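Local coordinates for protein mandalate racemase/muconate lactonizing enzyme (PDB 4E4U) that probably acts as a racemase or related enzyme of the mandelate racemase/muconate lactonizing family in the enolase superfamily, its exact substrate unestablished, at residues A[3-8]-A[54-58]; A[22-26]-A[38-43]; A[73-78]-A[90-94]; A[259-264]-A[285-291]. One frame throughout, in Å; residues are numbered along the deposited sequence.

Interaction 1 of 4, residues A[3-8]-A[54-58]; sequences IVSLET and IDDVF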
loop_
_atom_site.group_PDB
_atom_site.type_symbol
_atom_site.label_atom_id
_atom_site.label_comp_id
_atom_site.label_asym_id
_atom_site.label_seq_id
_atom_site.Cartn_x
_atom_site.Cartn_y
_atom_site.Cartn_z
ATOM N N ILE A 3 18.700 -8.075 45.292
ATOM C CA ILE A 3 17.966 -6.973 45.907
ATOM C C ILE A 3 17.176 -7.504 47.089
ATOM O O ILE A 3 16.409 -8.459 46.947
ATOM C CB ILE A 3 16.975 -6.335 44.918
ATOM C CG1 ILE A 3 17.701 -5.824 43.673
ATOM C CG2 ILE A 3 16.198 -5.214 45.596
ATOM C CD1 ILE A 3 18.731 -4.751 43.966
ATOM N N VAL A 4 17.350 -6.895 48.257
ATOM C CA VAL A 4 16.674 -7.401 49.448
ATOM C C VAL A 4 15.671 -6.429 50.058
ATOM O O VAL A 4 14.861 -6.825 50.897
ATOM C CB VAL A 4 17.675 -7.864 50.537
ATOM C CG1 VAL A 4 18.530 -9.011 50.021
ATOM C CG2 VAL A 4 18.551 -6.701 51.013
ATOM N N SER A 5 15.708 -5.164 49.646
ATOM C CA SER A 5 14.793 -4.188 50.234
ATOM C C SER A 5 14.518 -2.984 49.346
ATOM O O SER A 5 15.316 -2.640 48.469
ATOM C CB SER A 5 15.305 -3.712 51.595
ATOM O OG SER A 5 16.499 -2.973 51.453
ATOM N N LEU A 6 13.381 -2.351 49.615
ATOM C CA LEU A 6 12.908 -1.183 48.895
ATOM C C LEU A 6 12.423 -0.137 49.889
ATOM O O LEU A 6 11.780 -0.474 50.887
ATOM C CB LEU A 6 11.725 -1.574 48.005
ATOM C CG LEU A 6 10.778 -0.429 47.625
ATOM C CD1 LEU A 6 11.401 0.418 46.546
ATOM C CD2 LEU A 6 9.404 -0.940 47.211
ATOM N N GLU A 7 12.726 1.128 49.606
ATOM C CA GLU A 7 12.074 2.257 50.263
ATOM C C GLU A 7 11.485 3.149 49.186
ATOM O O GLU A 7 12.143 3.422 48.178
ATOM C CB GLU A 7 13.077 3.099 51.047
ATOM C CG GLU A 7 13.750 2.427 52.219
ATOM C CD GLU A 7 14.766 3.351 52.882
ATOM O OE1 GLU A 7 14.880 4.522 52.455
ATOM O OE2 GLU A 7 15.456 2.909 53.823
ATOM N N THR A 8 10.263 3.623 49.406
ATOM C CA THR A 8 9.634 4.575 48.498
ATOM C C THR A 8 9.544 5.937 49.169
ATOM O O THR A 8 9.123 6.040 50.323
ATOM C CB THR A 8 8.227 4.108 48.110
ATOM O OG1 THR A 8 8.330 2.867 47.405
ATOM C CG2 THR A 8 7.532 5.140 47.226
ATOM N N ILE A 54 3.722 0.198 44.189
ATOM C CA ILE A 54 5.160 -0.025 44.109
ATOM C C ILE A 54 5.575 -1.211 44.980
ATOM O O ILE A 54 6.368 -2.059 44.549
ATOM C CB ILE A 54 5.935 1.240 44.500
ATOM C CG1 ILE A 54 5.693 2.342 43.463
ATOM C CG2 ILE A 54 7.421 0.954 44.621
ATOM C CD1 ILE A 54 6.010 3.736 43.975
ATOM N N ASP A 55 5.017 -1.298 46.185
ATOM C CA ASP A 55 5.286 -2.439 47.060
ATOM C C ASP A 55 4.903 -3.748 46.363
ATOM O O ASP A 55 5.637 -4.736 46.422
ATOM C CB ASP A 55 4.505 -2.318 48.374
ATOM C CG ASP A 55 5.147 -1.365 49.362
ATOM O OD1 ASP A 55 6.313 -0.970 49.158
ATOM O OD2 ASP A 55 4.474 -1.025 50.357
ATOM N N ASP A 56 3.754 -3.748 45.699
ATOM C CA ASP A 56 3.258 -4.949 45.048
ATOM C C ASP A 56 4.183 -5.409 43.921
ATOM O O ASP A 56 4.535 -6.587 43.834
ATOM C CB ASP A 56 1.849 -4.703 44.513
ATOM C CG ASP A 56 1.186 -5.970 44.019
ATOM O OD1 ASP A 56 0.745 -6.771 44.873
ATOM O OD2 ASP A 56 1.098 -6.163 42.787
ATOM N N VAL A 57 4.582 -4.476 43.063
ATOM C CA VAL A 57 5.452 -4.809 41.940
ATOM C C VAL A 57 6.799 -5.314 42.452
ATOM O O VAL A 57 7.335 -6.306 41.961
ATOM C CB VAL A 57 5.665 -3.589 41.027
ATOM C CG1 VAL A 57 6.636 -3.919 39.894
ATOM C CG2 VAL A 57 4.326 -3.104 40.465
ATOM N N PHE A 58 7.345 -4.618 43.439
ATOM C CA PHE A 58 8.629 -5.000 44.006
ATOM C C PHE A 58 8.591 -6.410 44.590
ATOM O O PHE A 58 9.451 -7.248 44.292
ATOM C CB PHE A 58 9.054 -4.004 45.081
ATOM C CG PHE A 58 10.290 -4.418 45.813
ATOM C CD1 PHE A 58 11.532 -4.305 45.204
ATOM C CD2 PHE A 58 10.217 -4.935 47.098
ATOM C CE1 PHE A 58 12.681 -4.702 45.862
ATOM C CE2 PHE A 58 11.367 -5.332 47.767
ATOM C CZ PHE A 58 12.600 -5.211 47.149
HETATM O O HOH W 1 8.303 -0.285 51.122
HETATM O O HOH W 2 6.070 1.593 48.309
#
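The ring of Phe58 lies flat against Leu6: Leu6 CB sits 3.6 Å from the ring centroid and only 3° off the normal, a CH-pi contact. This is sheet-on-helix packing in the alpha+beta N-terminal capping domain of the enolase superfamily, where helix 47-61 packs against one face of the three-stranded antiparallel sheet. Strand 3-8 and helix 54-58 run nearly antiparallel, at 162°, with axes 9.8 Å apart. Ile3, Leu6 and Thr8 turn their CA-to-CB bonds toward the helix. The change of phase between Ile3 and Leu6 is made by a classic beta bulge, in which Val4 and Ser5 both face Lys29. Ile3 CG2 meets the edge of the Phe58 ring at CE1, 3.6 Å away, while Leu6 CD2 reaches Ile54 CG2 at 3.8 Å; branched aliphatic chains suit this closely filled space. At partly exposed Thr8, threonine serves both needs: Thr8 OG1 lies 3.5 Å from Ile54 CG2, yet it also donates to water 2 at 2.7 Å, which in turn donates to Asp55 OD1 at 2.7 Å.

Interaction 2 of 4, residues A[22-26]-A[38-43]; sequences YWIFV and GEIYSA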
loop_
_atom_site.group_PDB
_atom_site.type_symbol
_atom_site.label_atom_id
_atom_site.label_comp_id
_atom_site.label_asym_id
_atom_site.label_seq_id
_atom_site.Cartn_x
_atom_site.Cartn_y
_atom_site.Cartn_z
ATOM N N TYR A 22 4.821 16.394 42.743
ATOM C CA TYR A 22 5.567 15.460 43.580
ATOM C C TYR A 22 6.451 14.595 42.713
ATOM O O TYR A 22 6.163 14.386 41.535
ATOM C CB TYR A 22 4.632 14.581 44.437
ATOM C CG TYR A 22 3.561 13.898 43.623
ATOM C CD1 TYR A 22 3.823 12.710 42.941
ATOM C CD2 TYR A 22 2.297 14.458 43.498
ATOM C CE1 TYR A 22 2.852 12.099 42.163
ATOM C CE2 TYR A 22 1.319 13.852 42.734
ATOM C CZ TYR A 22 1.601 12.680 42.062
ATOM O OH TYR A 22 0.618 12.099 41.300
ATOM N N TRP A 23 7.529 14.098 43.304
ATOM C CA TRP A 23 8.426 13.173 42.623
ATOM C C TRP A 23 8.449 11.853 43.372
ATOM O O TRP A 23 8.506 11.829 44.604
ATOM C CB TRP A 23 9.834 13.763 42.528
ATOM C CG TRP A 23 9.883 15.053 41.763
ATOM C CD1 TRP A 23 9.046 15.442 40.748
ATOM C CD2 TRP A 23 10.802 16.139 41.962
ATOM N NE1 TRP A 23 9.401 16.694 40.298
ATOM C CE2 TRP A 23 10.474 17.143 41.026
ATOM C CE3 TRP A 23 11.874 16.351 42.836
ATOM C CZ2 TRP A 23 11.173 18.353 40.952
ATOM C CZ3 TRP A 23 12.573 17.551 42.754
ATOM C CH2 TRP A 23 12.221 18.533 41.820
ATOM N N ILE A 24 8.389 10.759 42.619
ATOM C CA ILE A 24 8.325 9.427 43.201
ATOM C C ILE A 24 9.678 8.742 43.097
ATOM O O ILE A 24 10.093 8.352 42.002
ATOM C CB ILE A 24 7.275 8.556 42.480
ATOM C CG1 ILE A 24 5.908 9.245 42.472
ATOM C CG2 ILE A 24 7.184 7.192 43.140
ATOM C CD1 ILE A 24 4.882 8.547 41.586
ATOM N N PHE A 25 10.361 8.586 44.229
ATOM C CA PHE A 25 11.674 7.948 44.238
ATOM C C PHE A 25 11.609 6.568 44.868
ATOM O O PHE A 25 10.834 6.337 45.797
ATOM C CB PHE A 25 12.695 8.796 45.007
ATOM C CG PHE A 25 12.881 10.181 44.454
ATOM C CD1 PHE A 25 13.344 10.377 43.159
ATOM C CD2 PHE A 25 12.615 11.295 45.242
ATOM C CE1 PHE A 25 13.521 11.660 42.656
ATOM C CE2 PHE A 25 12.794 12.570 44.747
ATOM C CZ PHE A 25 13.242 12.756 43.452
ATOM N N VAL A 26 12.439 5.658 44.372
ATOM C CA VAL A 26 12.615 4.361 45.013
ATOM C C VAL A 26 14.091 4.138 45.323
ATOM O O VAL A 26 14.968 4.519 44.535
ATOM C CB VAL A 26 12.069 3.211 44.134
ATOM C CG1 VAL A 26 10.547 3.283 44.057
ATOM C CG2 VAL A 26 12.691 3.244 42.737
ATOM N N GLY A 38 16.106 5.270 42.014
ATOM C CA GLY A 38 15.389 5.428 40.764
ATOM C C GLY A 38 14.203 6.353 40.929
ATOM O O GLY A 38 13.852 6.748 42.054
ATOM N N GLU A 39 13.586 6.709 39.809
ATOM C CA GLU A 39 12.430 7.592 39.806
ATOM C C GLU A 39 11.358 7.004 38.902
ATOM O O GLU A 39 11.665 6.404 37.868
ATOM C CB GLU A 39 12.802 9.008 39.346
ATOM C CG GLU A 39 11.622 9.969 39.404
ATOM C CD GLU A 39 11.996 11.437 39.320
ATOM O OE1 GLU A 39 13.198 11.781 39.233
ATOM O OE2 GLU A 39 11.054 12.262 39.348
ATOM N N ILE A 40 10.106 7.171 39.318
ATOM C CA ILE A 40 8.947 6.659 38.612
ATOM C C ILE A 40 8.133 7.823 38.057
ATOM O O ILE A 40 7.839 8.770 38.785
ATOM C CB ILE A 40 8.082 5.831 39.579
ATOM C CG1 ILE A 40 8.838 4.563 39.981
ATOM C CG2 ILE A 40 6.712 5.519 38.981
ATOM C CD1 ILE A 40 8.220 3.784 41.115
ATOM N N TYR A 41 7.778 7.757 36.772
ATOM C CA TYR A 41 6.961 8.795 36.150
ATOM C C TYR A 41 5.615 8.179 35.811
ATOM O O TYR A 41 5.486 7.432 34.835
ATOM C CB TYR A 41 7.628 9.345 34.888
ATOM C CG TYR A 41 7.016 10.625 34.353
ATOM C CD1 TYR A 41 7.201 11.824 35.021
ATOM C CD2 TYR A 41 6.283 10.643 33.173
ATOM C CE1 TYR A 41 6.665 13.003 34.543
ATOM C CE2 TYR A 41 5.743 11.828 32.681
ATOM C CZ TYR A 41 5.936 13.004 33.379
ATOM O OH TYR A 41 5.413 14.195 32.920
ATOM N N SER A 42 4.617 8.458 36.645
ATOM C CA SER A 42 3.285 7.897 36.451
ATOM C C SER A 42 2.303 8.629 37.342
ATOM O O SER A 42 2.495 8.694 38.556
ATOM C CB SER A 42 3.277 6.412 36.818
ATOM O OG SER A 42 2.050 5.814 36.452
ATOM N N ALA A 43 1.245 9.165 36.744
ATOM C CA ALA A 43 0.257 9.919 37.510
ATOM C C ALA A 43 -1.178 9.595 37.119
ATOM O O ALA A 43 -2.084 10.390 37.364
ATOM C CB ALA A 43 0.524 11.421 37.404
HETATM O O HOH W 3 1.177 9.535 40.892
HETATM O O HOH W 4 8.565 11.231 39.788
#
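Gly38, in the second strand of this beta hairpin (35-40), is a hydrogen-bonded antiparallel partner of Val26: Gly38 N gives to Val26 O and Val26 N to Gly38 O, both at 2.9 Å. A CB at Gly38 would come within 3.5 Å of Val26 CG2, so glycine suits the tight spot. Glu39 follows in a non-hydrogen-bonded pair with Phe25, on the opposite face of the sheet from Val26. Its carboxylate is buried but well satisfied, with OE1 accepting from Gly316 N and OE2 from Gly313 N; OE2 also takes a bond from water 4, 2.7 Å away. At Ile40 the backbone N donates to Ile24 O (2.9 Å), and water 4 bridges Ile24 N and Ile40 O where the strands spread apart. Ile40 CD1 packs on Val26 CG1 at 3.8 Å, beta-branched residues being at home in a strand. Beyond Tyr41, Ser42 O receives a bond from water 3, which accepts from Tyr22 OH, and Ala43 CB lies 4.0 Å from Tyr22 OH. One face (Ile24, Val26, Ile40) packs on Ile54 of helix 47-61 in the N-terminal domain; the other (Phe25, Glu39) meets Val315 of the barrel domain's helix 314-325, Phe25 also reaching Val11 of strand 3-12.

Interaction 3 of 4, residues A[73-78]-A[90-94]; sequences LFRQAY and MMGVV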
loop_
_atom_site.group_PDB
_atom_site.type_symbol
_atom_site.label_atom_id
_atom_site.label_comp_id
_atom_site.label_asym_id
_atom_site.label_seq_id
_atom_site.Cartn_x
_atom_site.Cartn_y
_atom_site.Cartn_z
ATOM N N LEU A 73 13.533 -8.612 34.726
ATOM C CA LEU A 73 12.667 -7.672 35.428
ATOM C C LEU A 73 11.617 -7.065 34.505
ATOM O O LEU A 73 10.421 -7.051 34.829
ATOM C CB LEU A 73 13.499 -6.571 36.080
ATOM C CG LEU A 73 12.727 -5.417 36.721
ATOM C CD1 LEU A 73 11.744 -5.920 37.784
ATOM C CD2 LEU A 73 13.705 -4.401 37.298
ATOM N N PHE A 74 12.051 -6.559 33.355
ATOM C CA PHE A 74 11.111 -5.971 32.418
ATOM C C PHE A 74 10.051 -6.991 31.984
ATOM O O PHE A 74 8.852 -6.698 32.015
ATOM C CB PHE A 74 11.810 -5.376 31.191
ATOM C CG PHE A 74 10.843 -4.803 30.196
ATOM C CD1 PHE A 74 10.401 -3.494 30.316
ATOM C CD2 PHE A 74 10.315 -5.599 29.187
ATOM C CE1 PHE A 74 9.478 -2.971 29.422
ATOM C CE2 PHE A 74 9.390 -5.090 28.298
ATOM C CZ PHE A 74 8.966 -3.781 28.412
ATOM N N ARG A 75 10.489 -8.183 31.578
ATOM C CA ARG A 75 9.540 -9.183 31.091
ATOM C C ARG A 75 8.545 -9.590 32.171
ATOM O O ARG A 75 7.361 -9.773 31.882
ATOM C CB ARG A 75 10.248 -10.427 30.537
ATOM C CG ARG A 75 11.074 -10.202 29.264
ATOM C CD ARG A 75 10.289 -9.567 28.123
ATOM N NE ARG A 75 9.068 -10.291 27.793
ATOM C CZ ARG A 75 8.254 -9.954 26.797
ATOM N NH1 ARG A 75 8.558 -8.927 26.012
ATOM N NH2 ARG A 75 7.143 -10.651 26.578
ATOM N N GLN A 76 9.010 -9.745 33.408
ATOM C CA GLN A 76 8.096 -10.130 34.480
ATOM C C GLN A 76 7.059 -9.039 34.734
ATOM O O GLN A 76 5.872 -9.321 34.887
ATOM C CB GLN A 76 8.847 -10.446 35.781
ATOM C CG GLN A 76 9.858 -11.584 35.687
ATOM C CD GLN A 76 9.253 -12.914 35.280
ATOM O OE1 GLN A 76 8.163 -13.286 35.722
ATOM N NE2 GLN A 76 9.984 -13.660 34.455
ATOM N N ALA A 77 7.508 -7.792 34.790
ATOM C CA ALA A 77 6.593 -6.681 35.034
ATOM C C ALA A 77 5.606 -6.505 33.883
ATOM O O ALA A 77 4.407 -6.330 34.093
ATOM C CB ALA A 77 7.375 -5.394 35.267
ATOM N N TYR A 78 6.134 -6.541 32.661
ATOM C CA TYR A 78 5.344 -6.397 31.445
ATOM C C TYR A 78 4.262 -7.468 31.325
ATOM O O TYR A 78 3.212 -7.230 30.738
ATOM C CB TYR A 78 6.297 -6.446 30.239
ATOM C CG TYR A 78 5.662 -6.240 28.883
ATOM C CD1 TYR A 78 5.157 -5.004 28.509
ATOM C CD2 TYR A 78 5.599 -7.276 27.962
ATOM C CE1 TYR A 78 4.604 -4.805 27.266
ATOM C CE2 TYR A 78 5.036 -7.091 26.713
ATOM C CZ TYR A 78 4.536 -5.851 26.370
ATOM O OH TYR A 78 3.973 -5.631 25.131
ATOM N N MET A 90 2.319 0.363 35.405
ATOM C CA MET A 90 3.316 -0.677 35.665
ATOM C C MET A 90 4.632 -0.324 34.995
ATOM O O MET A 90 5.699 -0.518 35.570
ATOM C CB MET A 90 2.833 -2.037 35.161
ATOM C CG MET A 90 3.900 -3.131 35.219
ATOM S SD MET A 90 4.533 -3.455 36.885
ATOM C CE MET A 90 3.544 -4.886 37.319
ATOM N N MET A 91 4.566 0.205 33.779
ATOM C CA MET A 91 5.787 0.568 33.085
ATOM C C MET A 91 6.528 1.702 33.789
ATOM O O MET A 91 7.757 1.685 33.866
ATOM C CB MET A 91 5.505 0.885 31.627
ATOM C CG MET A 91 5.117 -0.342 30.801
ATOM S SD MET A 91 6.409 -1.600 30.676
ATOM C CE MET A 91 5.990 -2.736 31.997
ATOM N N GLY A 92 5.798 2.683 34.320
ATOM C CA GLY A 92 6.430 3.711 35.135
ATOM C C GLY A 92 7.120 3.120 36.353
ATOM O O GLY A 92 8.268 3.448 36.659
ATOM N N VAL A 93 6.428 2.228 37.053
ATOM C CA VAL A 93 6.998 1.608 38.243
ATOM C C VAL A 93 8.250 0.804 37.919
ATOM O O VAL A 93 9.288 0.959 38.576
ATOM C CB VAL A 93 5.975 0.716 38.968
ATOM C CG1 VAL A 93 6.628 -0.016 40.137
ATOM C CG2 VAL A 93 4.803 1.554 39.449
ATOM N N VAL A 94 8.175 -0.048 36.904
ATOM C CA VAL A 94 9.348 -0.847 36.574
ATOM C C VAL A 94 10.502 0.019 36.072
ATOM O O VAL A 94 11.660 -0.334 36.271
ATOM C CB VAL A 94 9.042 -2.022 35.612
ATOM C CG1 VAL A 94 8.977 -1.555 34.165
ATOM C CG2 VAL A 94 10.091 -3.115 35.789
#
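Within the helical part of the N-terminal capping domain, the enolase-superfamily unit that sits beside the barrel, helices 70-79 and 88-109 form a buried antiparallel pair. Their segments run at 154° to one another with axes 9.9 Å apart. Ala77 is the small residue at the middle of the seam. Its CB points toward the partner helix and lies 3.6 Å from Val94 CG2 and 3.8 Å from Met90 SD, and a larger side chain would have little room there. The nearness extends to the main chain, for Met90 CG comes to 3.4 Å from Ala77 O. One turn earlier, Leu73 sends its branch point to the same valine methyl, with Leu73 CG 3.6 Å from Val94 CG2. Met91 fills the other flank. Long and flexible, it lies against Phe74 and the base of Tyr78: its CE lies 4.1 Å from Tyr78 CB, and its sulfur makes a Met-aromatic contact with Phe74. Outside the pair, Met90 and Val93 pack on Val57 of helix 47-61, and Phe74 and Met91 both touch Thr263 of the barrel domain. On the side of helix 70-79 turned from helix 88-109, Arg75 NE donates to Ala173 O of the second subunit. Met91 SD approaches the Phe74 ring obliquely, 4.6 Å from its centroid and 3.6 Å from Phe74 CE1.

Interaction 4 of 4, residues A[259-264]-A[285-291]; sequences ERLTTK and RVGGLLE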
loop_
_atom_site.group_PDB
_atom_site.type_symbol
_atom_site.label_atom_id
_atom_site.label_comp_id
_atom_site.label_asym_id
_atom_site.label_seq_id
_atom_site.Cartn_x
_atom_site.Cartn_y
_atom_site.Cartn_z
ATOM N N GLU A 259 6.320 11.479 25.187
ATOM C CA GLU A 259 6.358 11.523 26.650
ATOM C C GLU A 259 5.222 10.741 27.296
ATOM O O GLU A 259 5.299 10.403 28.476
ATOM C CB GLU A 259 6.349 12.952 27.167
ATOM C CG GLU A 259 5.001 13.621 27.120
ATOM C CD GLU A 259 5.121 15.110 27.320
ATOM O OE1 GLU A 259 4.687 15.613 28.377
ATOM O OE2 GLU A 259 5.672 15.774 26.415
ATOM N N ARG A 260 4.174 10.443 26.526
ATOM C CA ARG A 260 3.049 9.665 27.038
ATOM C C ARG A 260 2.989 8.263 26.452
ATOM O O ARG A 260 1.989 7.564 26.622
ATOM C CB ARG A 260 1.731 10.407 26.810
ATOM C CG ARG A 260 1.610 11.636 27.682
ATOM C CD ARG A 260 0.281 12.296 27.513
ATOM N NE ARG A 260 0.249 13.203 26.376
ATOM C CZ ARG A 260 -0.846 13.824 25.956
ATOM N NH1 ARG A 260 -2.029 13.544 26.505
ATOM N NH2 ARG A 260 -0.761 14.702 24.966
ATOM N N LEU A 261 4.061 7.847 25.777
ATOM C CA LEU A 261 4.162 6.491 25.233
ATOM C C LEU A 261 5.080 5.648 26.106
ATOM O O LEU A 261 5.892 6.177 26.869
ATOM C CB LEU A 261 4.679 6.523 23.792
ATOM C CG LEU A 261 3.884 7.423 22.840
ATOM C CD1 LEU A 261 4.408 7.246 21.417
ATOM C CD2 LEU A 261 2.387 7.163 22.900
ATOM N N THR A 262 4.958 4.337 25.993
ATOM C CA THR A 262 5.765 3.450 26.807
ATOM C C THR A 262 6.069 2.155 26.061
ATOM O O THR A 262 5.231 1.654 25.308
ATOM C CB THR A 262 5.081 3.149 28.163
ATOM O OG1 THR A 262 5.956 2.344 28.960
ATOM C CG2 THR A 262 3.730 2.447 27.969
ATOM N N THR A 263 7.265 1.621 26.307
ATOM C CA THR A 263 7.824 0.417 25.679
ATOM C C THR A 263 8.200 0.568 24.211
ATOM O O THR A 263 7.651 1.400 23.475
ATOM C CB THR A 263 6.933 -0.860 25.805
ATOM O OG1 THR A 263 5.929 -0.886 24.774
ATOM C CG2 THR A 263 6.307 -0.996 27.192
ATOM N N LYS A 264 9.127 -0.284 23.788
ATOM C CA LYS A 264 9.550 -0.339 22.399
ATOM C C LYS A 264 8.397 -0.689 21.459
ATOM O O LYS A 264 8.418 -0.305 20.298
ATOM C CB LYS A 264 10.682 -1.350 22.247
ATOM C CG LYS A 264 10.304 -2.767 22.665
ATOM C CD LYS A 264 11.560 -3.613 22.871
ATOM C CE LYS A 264 11.260 -4.958 23.514
ATOM N NZ LYS A 264 10.758 -4.801 24.917
ATOM N N ARG A 285 9.291 6.396 32.444
ATOM C CA ARG A 285 7.996 5.874 31.993
ATOM C C ARG A 285 8.105 4.702 31.017
ATOM O O ARG A 285 7.244 3.819 31.016
ATOM C CB ARG A 285 7.160 6.988 31.341
ATOM C CG ARG A 285 6.007 6.489 30.465
ATOM C CD ARG A 285 5.039 7.600 30.147
ATOM N NE ARG A 285 4.093 7.790 31.240
ATOM C CZ ARG A 285 3.380 8.891 31.458
ATOM N NH1 ARG A 285 3.527 9.966 30.686
ATOM N NH2 ARG A 285 2.519 8.914 32.466
ATOM N N VAL A 286 9.132 4.691 30.168
ATOM C CA VAL A 286 9.126 3.752 29.041
ATOM C C VAL A 286 9.462 2.305 29.376
ATOM O O VAL A 286 9.252 1.423 28.544
ATOM C CB VAL A 286 10.034 4.214 27.859
ATOM C CG1 VAL A 286 9.546 5.534 27.298
ATOM C CG2 VAL A 286 11.500 4.279 28.276
ATOM N N GLY A 287 9.984 2.067 30.575
ATOM C CA GLY A 287 10.368 0.727 30.981
ATOM C C GLY A 287 11.769 0.623 31.558
ATOM O O GLY A 287 12.205 -0.474 31.931
ATOM N N GLY A 288 12.472 1.754 31.642
ATOM C CA GLY A 288 13.811 1.786 32.215
ATOM C C GLY A 288 14.877 2.072 31.177
ATOM O O GLY A 288 14.567 2.390 30.027
ATOM N N LEU A 289 16.141 1.965 31.576
ATOM C CA LEU A 289 17.246 2.346 30.703
ATOM C C LEU A 289 17.483 1.383 29.545
ATOM O O LEU A 289 17.769 1.817 28.434
ATOM C CB LEU A 289 18.525 2.526 31.515
ATOM C CG LEU A 289 18.578 3.849 32.274
ATOM C CD1 LEU A 289 19.727 3.848 33.264
ATOM C CD2 LEU A 289 18.735 5.008 31.292
ATOM N N LEU A 290 17.381 0.083 29.785
ATOM C CA LEU A 290 17.564 -0.851 28.678
ATOM C C LEU A 290 16.430 -0.710 27.663
ATOM O O LEU A 290 16.676 -0.660 26.459
ATOM C CB LEU A 290 17.706 -2.292 29.167
ATOM C CG LEU A 290 17.925 -3.310 28.043
ATOM C CD1 LEU A 290 19.158 -2.964 27.218
ATOM C CD2 LEU A 290 18.012 -4.727 28.590
ATOM N N GLU A 291 15.191 -0.618 28.144
ATOM C CA GLU A 291 14.075 -0.396 27.234
ATOM C C GLU A 291 14.231 0.933 26.480
ATOM O O GLU A 291 13.933 1.018 25.288
ATOM C CB GLU A 291 12.740 -0.476 27.977
ATOM C CG GLU A 291 11.517 -0.518 27.068
ATOM C CD GLU A 291 11.271 -1.858 26.383
ATOM O OE1 GLU A 291 12.081 -2.812 26.512
ATOM O OE2 GLU A 291 10.228 -1.957 25.717
#
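Six hydrogen bonds, one of them weak, tie the loop and first turn of helix 263-272 to those of helix 289-301. Arg285 NH1 gives to the backbone carbonyl Glu259 O at 2.9 Å; a long guanidinium side chain suits that span. Thr262 OG1 donates to Arg285 O at 2.8 Å, and next along Thr263 N donates to Val286 O at 3.0 Å, so consecutive carbonyls are satisfied by a side chain and a main-chain amide. Thr263 OG1 bonds back to Thr262 O, 2.7 Å away. These segments follow strands 255-257 and 278-279, neighbouring parallel strands of the TIM-barrel-like C-terminal domain, each leading into its helix. The backbone angles of Gly287 and Gly288 would jam a CB against the preceding carbonyl, and Gly288 occupies the N-cap position; Gly287 N gives to Ser95 OG, while Leu289 N and Leu290 N give to the Glu98 carboxylate. Glu291 serves two donors of one residue: OE2 accepts from Lys264 N at 2.8 Å, and OE1 forms a salt bridge with Lys264 NZ at 2.9 Å, NZ also bonding weakly to OE2 (3.0 Å). Arg260 turns elsewhere, NE to Glu234 in a salt bridge and NH1 to Thr83 O of the second subunit.

How the interactions relate
Interactions 1, 2 and 3 belong to the N-terminal domain and interaction 4 to the barrel domain. Along the chain, interaction 2 falls between the two segments of interaction 1; interactions 3 and 4 follow in turn. The first two share the antiparallel sheet, their centres about 13 Å apart, and meet where Ile54 CD1 lies 3.6 Å from Ile40 CD1. Helix 47-61 then passes the packing on to interaction 3, also about 13 Å centre to centre, through Val57 and Met90. Interactions 3 and 4 have centres about 10 Å apart and touch across the domain boundary, Met91 meeting Thr262 and Thr263. Tyr41 against Arg285 links interactions 2 and 4. Packing thus runs continuously from sheet to barrel, so the two domains share a close interface.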